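Local coordinates for protein thymine dioxygenase (Neurospora crassa, PDB 5C3P) that probably oxidises thymine as a metal- and 2-oxoglutarate-dependent dioxygenase of the iron/ascorbate-dependent oxidoreductase family, at residues R192-P197 and R288-Y293. Residues are numbered along the deposited sequence; the frame is centred on the assembly and turned at random.
Sequences RLLHYP and RYSIAY. With AKG (2-oxoglutaric acid), chain F.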
loop_
_atom_site.group_PDB
_atom_site.type_symbol
_atom_site.label_atom_id
_atom_site.label_comp_id
_atom_site.label_asym_id
_atom_site.label_seq_id
_atom_site.Cartn_x
_atom_site.Cartn_y
_atom_site.Cartn_z
ATOM N N ARG A 192 -2.592 -4.431 -5.534
ATOM C CA ARG A 192 -3.232 -3.375 -6.316
ATOM C C ARG A 192 -2.276 -2.729 -7.314
ATOM O O ARG A 192 -1.356 -2.003 -6.928
ATOM C CB ARG A 192 -3.807 -2.290 -5.402
ATOM C CG ARG A 192 -4.548 -1.177 -6.161
ATOM C CD ARG A 192 -4.883 0.006 -5.267
ATOM N NE ARG A 192 -6.055 -0.242 -4.448
ATOM C CZ ARG A 192 -6.506 0.573 -3.496
ATOM N NH1 ARG A 192 -5.872 1.703 -3.202
ATOM N NH2 ARG A 192 -7.595 0.237 -2.811
ATOM N N LEU A 193 -2.521 -2.961 -8.599
ATOM C CA LEU A 193 -1.813 -2.245 -9.660
ATOM C C LEU A 193 -2.458 -0.868 -9.843
ATOM O O LEU A 193 -3.678 -0.771 -9.925
ATOM C CB LEU A 193 -1.888 -3.015 -10.969
ATOM C CG LEU A 193 -1.529 -4.508 -10.906
ATOM C CD1 LEU A 193 -1.691 -5.136 -12.283
ATOM C CD2 LEU A 193 -0.121 -4.717 -10.385
ATOM N N LEU A 194 -1.639 0.179 -9.902
ATOM C CA LEU A 194 -2.126 1.538 -10.077
ATOM C C LEU A 194 -1.535 2.192 -11.303
ATOM O O LEU A 194 -0.357 2.018 -11.637
ATOM C CB LEU A 194 -1.802 2.404 -8.862
ATOM C CG LEU A 194 -2.570 2.052 -7.592
ATOM C CD1 LEU A 194 -1.743 2.317 -6.342
ATOM C CD2 LEU A 194 -3.888 2.812 -7.553
ATOM N N HIS A 195 -2.373 2.965 -11.975
ATOM C CA HIS A 195 -1.949 3.716 -13.132
ATOM C C HIS A 195 -2.529 5.100 -13.001
ATOM O O HIS A 195 -3.746 5.256 -12.918
ATOM C CB HIS A 195 -2.451 3.048 -14.411
ATOM C CG HIS A 195 -2.222 3.853 -15.658
ATOM N ND1 HIS A 195 -3.234 4.145 -16.551
ATOM C CD2 HIS A 195 -1.102 4.411 -16.172
ATOM C CE1 HIS A 195 -2.748 4.851 -17.557
ATOM N NE2 HIS A 195 -1.455 5.021 -17.354
ATOM N N TYR A 196 -1.657 6.096 -12.964
ATOM C CA TYR A 196 -2.093 7.486 -12.991
ATOM C C TYR A 196 -1.781 8.036 -14.387
ATOM O O TYR A 196 -0.606 8.215 -14.736
ATOM C CB TYR A 196 -1.373 8.275 -11.903
ATOM C CG TYR A 196 -1.519 7.713 -10.489
ATOM C CD1 TYR A 196 -0.682 6.699 -10.030
ATOM C CD2 TYR A 196 -2.483 8.213 -9.609
ATOM C CE1 TYR A 196 -0.808 6.187 -8.738
ATOM C CE2 TYR A 196 -2.602 7.725 -8.308
ATOM C CZ TYR A 196 -1.770 6.711 -7.876
ATOM O OH TYR A 196 -1.884 6.218 -6.588
ATOM N N PRO A 197 -2.818 8.261 -15.216
ATOM C CA PRO A 197 -2.574 8.706 -16.603
ATOM C C PRO A 197 -1.803 10.027 -16.729
ATOM O O PRO A 197 -1.758 10.825 -15.795
ATOM C CB PRO A 197 -3.983 8.904 -17.177
ATOM C CG PRO A 197 -4.892 8.132 -16.298
ATOM C CD PRO A 197 -4.247 8.016 -14.951
ATOM N N ARG A 288 2.230 7.726 -14.431
ATOM C CA ARG A 288 2.921 7.213 -13.254
ATOM C C ARG A 288 2.341 5.867 -12.909
ATOM O O ARG A 288 1.139 5.717 -12.860
ATOM C CB ARG A 288 2.763 8.161 -12.059
ATOM C CG ARG A 288 3.189 7.574 -10.718
ATOM C CD ARG A 288 3.234 8.657 -9.642
ATOM N NE ARG A 288 3.857 8.164 -8.421
ATOM C CZ ARG A 288 3.241 7.455 -7.481
ATOM N NH1 ARG A 288 1.961 7.142 -7.591
ATOM N NH2 ARG A 288 3.918 7.042 -6.421
ATOM N N TYR A 289 3.217 4.894 -12.684
ATOM C CA TYR A 289 2.829 3.570 -12.241
ATOM C C TYR A 289 3.338 3.313 -10.837
ATOM O O TYR A 289 4.482 3.652 -10.500
ATOM C CB TYR A 289 3.418 2.510 -13.165
ATOM C CG TYR A 289 2.877 2.603 -14.553
ATOM C CD1 TYR A 289 1.708 1.938 -14.895
ATOM C CD2 TYR A 289 3.504 3.382 -15.513
ATOM C CE1 TYR A 289 1.183 2.030 -16.160
ATOM C CE2 TYR A 289 2.987 3.479 -16.791
ATOM C CZ TYR A 289 1.824 2.795 -17.101
ATOM O OH TYR A 289 1.279 2.871 -18.353
ATOM N N SER A 290 2.478 2.694 -10.031
ATOM C CA SER A 290 2.869 2.168 -8.736
ATOM C C SER A 290 2.110 0.883 -8.500
ATOM O O SER A 290 1.141 0.572 -9.211
ATOM C CB SER A 290 2.562 3.178 -7.623
ATOM O OG SER A 290 1.167 3.333 -7.489
ATOM N N ILE A 291 2.566 0.139 -7.503
ATOM C CA ILE A 291 1.965 -1.128 -7.112
ATOM C C ILE A 291 1.969 -1.184 -5.589
ATOM O O ILE A 291 3.029 -1.104 -4.972
ATOM C CB ILE A 291 2.747 -2.338 -7.677
ATOM C CG1 ILE A 291 2.728 -2.326 -9.208
ATOM C CG2 ILE A 291 2.143 -3.652 -7.182
ATOM C CD1 ILE A 291 3.625 -3.363 -9.846
ATOM N N ALA A 292 0.774 -1.276 -5.006
ATOM C CA ALA A 292 0.595 -1.398 -3.565
ATOM C C ALA A 292 0.129 -2.809 -3.212
ATOM O O ALA A 292 -0.833 -3.313 -3.775
ATOM C CB ALA A 292 -0.420 -0.380 -3.067
ATOM N N TYR A 293 0.806 -3.437 -2.267
ATOM C CA TYR A 293 0.414 -4.758 -1.818
ATOM C C TYR A 293 -0.033 -4.615 -0.380
ATOM O O TYR A 293 0.791 -4.395 0.512
ATOM C CB TYR A 293 1.592 -5.718 -1.952
ATOM C CG TYR A 293 1.270 -7.155 -1.649
ATOM C CD1 TYR A 293 0.692 -7.976 -2.602
ATOM C CD2 TYR A 293 1.560 -7.695 -0.406
ATOM C CE1 TYR A 293 0.414 -9.312 -2.318
ATOM C CE2 TYR A 293 1.288 -9.019 -0.113
ATOM C CZ TYR A 293 0.726 -9.821 -1.076
ATOM O OH TYR A 293 0.459 -11.121 -0.773
HETATM C C1 AKG F . -2.839 3.519 -1.967
HETATM O O1 AKG F . -3.235 3.193 -0.826
HETATM O O2 AKG F . -3.376 3.052 -3.000
HETATM C C2 AKG F . -1.730 4.483 -2.073
HETATM O O5 AKG F . -1.366 5.118 -1.084
HETATM C C3 AKG F . -1.046 4.683 -3.410
HETATM C C4 AKG F . 0.288 5.408 -3.261
HETATM C C5 AKG F . 1.069 5.467 -4.554
HETATM O O3 AKG F . 2.278 5.767 -4.480
HETATM O O4 AKG F . 0.500 5.257 -5.648
#
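Tyr196 and Arg288 lie side by side on neighbouring antiparallel strands of the double-stranded beta-helix (jelly-roll) core of 2-oxoglutarate oxygenases, and both reach the distal carboxylate of bound 2-oxoglutarate. Their pairing is a hydrogen-bonded one: Tyr196 N donates to Arg288 O at 2.8 Å, nearly straight, and Arg288 N donates back to Tyr196 O.

Followed outward, Arg288 CB faces Tyr196 CB and Arg288 CG passes Tyr196 CD1. With CG anti to the backbone N (chi1 167°) and the chain extended to NE, the guanidinium arrives beside the Tyr196 ring. A turn about the CD-NE bond then sets its plane 55° from that of the ring. There NH1 reaches AKG O4 at 3.1 Å, while NH2 bonds AKG O3 at 2.8 Å, a two-pronged grip on one carboxylate; Gln227 is a second partner of NH2.

AKG O4 is held by three side chains: besides Arg288 NH1 it accepts bonds from Tyr196 OH and Ser290 OG, each at 2.7 Å. Leu194 packs against this polar cluster, its CD1 being 3.3 Å from Ser290 OG. At the ligand's other end Arg192 NH1 makes a weak bond to AKG O2, bent to 128°. A bound nickel ion lies about 6 Å from the Arg192 side chain, and His216, a metal ligand, is similarly near.

Behind the strands, helices 57-71 and 147-173 pack on Tyr289, Leu193 and Ile291. On this ligand-averted face His195 ND1 is hydrogen-bonded to Glu121, and the His195 and Tyr289 rings are nearly parallel but slid apart, bringing His195 CD2 to 3.3 Å from Tyr289 CE1.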